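Local coordinates for bacteriocin (PDB 2FU2), which is probably a bacteriocin immunity protein of the EntA_Immun family, thought to protect the cell against a bacteriocin, at residues K13-Q18 and Y25-I30. Sequence-based numbering, arbitrary orientation.
Sequences KVYSEQ and YFRQAI
Y15, in the last turn of helix 4-15, comes closest to R27 near the start of helix 24-40, with their CA atoms 6.2 Å apart; no hydrogen bond crosses between the two segments. CG of Y15 stands anti to the backbone N (chi1 175°), which carries the ring alongside R27, both side chains pointing the same way. CE1 of the ring lies 3.6 Å from CG of R27, so the arginine touches with its aliphatic part. Two bends along the arginine chain turn its guanidinium to within 14° of the ring plane. The carbonyl O of R27 meets the same ring at its edge, in plane, 3.7 Å from CD1. Deeper in, I30 presents both branches: CG2 packs 3.7 Å from CB of Y15, while CG1 reaches CG1 of V14 more loosely, at 4.2 Å, the two side chains nearly perpendicular. The contact packs the last turn of helix 4-15 against the first turns of helix 24-40, consecutive long helices of an antiparallel bundle linked through the short helix 18-21. V14 also packs on I69 and L72 of helix 67-78, I30 on L53 of helix 44-60, and helix 18-21 touches Y15 and R27 through Q21.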
# COMPACT_ATOMS: atom_id res chain seq x y z
N LYS A 13 -1.85 7.83 1.69
CA LYS A 13 -1.30 8.61 0.59
C LYS A 13 -1.52 7.91 -0.74
O LYS A 13 -1.99 8.51 -1.69
CB LYS A 13 0.19 8.86 0.80
CG LYS A 13 0.66 10.10 -0.02
CD LYS A 13 2.15 10.19 -0.14
CE LYS A 13 2.60 11.33 0.60
NZ LYS A 13 1.58 12.34 0.25
N VAL A 14 -1.17 6.64 -0.81
CA VAL A 14 -1.49 5.83 -2.00
C VAL A 14 -3.02 5.77 -2.31
O VAL A 14 -3.47 6.06 -3.45
CB VAL A 14 -0.93 4.38 -1.85
CG1 VAL A 14 -1.50 3.49 -2.91
CG2 VAL A 14 0.62 4.41 -1.91
N TYR A 15 -3.80 5.42 -1.30
CA TYR A 15 -5.27 5.42 -1.42
C TYR A 15 -5.82 6.72 -2.04
O TYR A 15 -6.62 6.66 -2.93
CB TYR A 15 -5.90 5.13 -0.05
CG TYR A 15 -7.40 5.21 -0.00
CD1 TYR A 15 -8.17 4.10 -0.31
CD2 TYR A 15 -8.03 6.37 0.44
CE1 TYR A 15 -9.52 4.17 -0.30
CE2 TYR A 15 -9.41 6.46 0.50
CZ TYR A 15 -10.16 5.34 0.12
OH TYR A 15 -11.53 5.42 0.16
N SER A 16 -5.38 7.89 -1.56
CA SER A 16 -5.88 9.15 -2.08
C SER A 16 -5.52 9.42 -3.55
O SER A 16 -6.01 10.41 -4.08
CB SER A 16 -5.39 10.35 -1.21
OG SER A 16 -3.96 10.51 -1.35
N GLU A 17 -4.68 8.58 -4.20
CA GLU A 17 -4.19 8.85 -5.54
C GLU A 17 -5.31 8.66 -6.55
O GLU A 17 -5.95 7.59 -6.55
CB GLU A 17 -3.04 7.90 -5.91
CG GLU A 17 -1.71 8.22 -5.24
CD GLU A 17 -1.03 9.47 -5.82
OE1 GLU A 17 -1.34 9.93 -6.95
OE2 GLU A 17 -0.16 10.00 -5.14
N GLN A 18 -5.51 9.64 -7.43
CA GLN A 18 -6.56 9.57 -8.49
C GLN A 18 -6.50 8.27 -9.28
O GLN A 18 -7.55 7.66 -9.51
CB GLN A 18 -6.58 10.82 -9.42
CG GLN A 18 -7.47 12.02 -8.89
CD GLN A 18 -7.18 13.40 -9.56
OE1 GLN A 18 -7.69 13.73 -10.66
NE2 GLN A 18 -6.36 14.22 -8.88
N TYR A 25 -10.41 -2.40 -7.84
CA TYR A 25 -9.66 -3.48 -7.16
C TYR A 25 -8.52 -2.95 -6.26
O TYR A 25 -8.43 -3.28 -5.08
CB TYR A 25 -9.15 -4.52 -8.15
CG TYR A 25 -8.13 -5.42 -7.54
CD1 TYR A 25 -8.52 -6.46 -6.72
CD2 TYR A 25 -6.77 -5.18 -7.70
CE1 TYR A 25 -7.58 -7.29 -6.12
CE2 TYR A 25 -5.81 -6.02 -7.14
CZ TYR A 25 -6.23 -7.07 -6.34
OH TYR A 25 -5.33 -7.90 -5.74
N PHE A 26 -7.66 -2.11 -6.81
CA PHE A 26 -6.61 -1.54 -5.97
C PHE A 26 -7.15 -0.64 -4.87
O PHE A 26 -6.68 -0.70 -3.74
CB PHE A 26 -5.50 -0.84 -6.80
CG PHE A 26 -4.67 -1.81 -7.61
CD1 PHE A 26 -3.73 -2.62 -6.99
CD2 PHE A 26 -4.86 -1.94 -9.02
CE1 PHE A 26 -2.96 -3.51 -7.74
CE2 PHE A 26 -4.07 -2.84 -9.75
CZ PHE A 26 -3.14 -3.61 -9.11
N ARG A 27 -8.16 0.18 -5.17
CA ARG A 27 -8.71 1.09 -4.13
C ARG A 27 -9.19 0.33 -2.89
O ARG A 27 -8.91 0.76 -1.75
CB ARG A 27 -9.84 1.94 -4.64
CG ARG A 27 -10.16 3.12 -3.73
CD ARG A 27 -11.63 3.52 -3.74
NE ARG A 27 -12.47 2.34 -3.72
CZ ARG A 27 -13.80 2.32 -3.61
NH1 ARG A 27 -14.50 3.44 -3.44
NH2 ARG A 27 -14.43 1.16 -3.65
N GLN A 28 -9.97 -0.74 -3.12
CA GLN A 28 -10.56 -1.57 -2.06
C GLN A 28 -9.49 -2.37 -1.30
O GLN A 28 -9.45 -2.41 -0.08
CB GLN A 28 -11.55 -2.54 -2.70
CG GLN A 28 -12.34 -3.38 -1.68
CD GLN A 28 -13.27 -4.32 -2.35
OE1 GLN A 28 -13.80 -4.04 -3.45
NE2 GLN A 28 -13.48 -5.47 -1.73
N ALA A 29 -8.63 -3.01 -2.05
CA ALA A 29 -7.45 -3.67 -1.53
C ALA A 29 -6.65 -2.77 -0.57
O ALA A 29 -6.40 -3.15 0.61
CB ALA A 29 -6.57 -4.17 -2.68
N ILE A 30 -6.24 -1.60 -1.05
CA ILE A 30 -5.50 -0.68 -0.15
C ILE A 30 -6.35 -0.33 1.08
O ILE A 30 -5.87 -0.35 2.26
CB ILE A 30 -5.03 0.62 -0.90
CG1 ILE A 30 -4.01 0.28 -2.04
CG2 ILE A 30 -4.55 1.72 0.11
CD1 ILE A 30 -2.73 -0.37 -1.51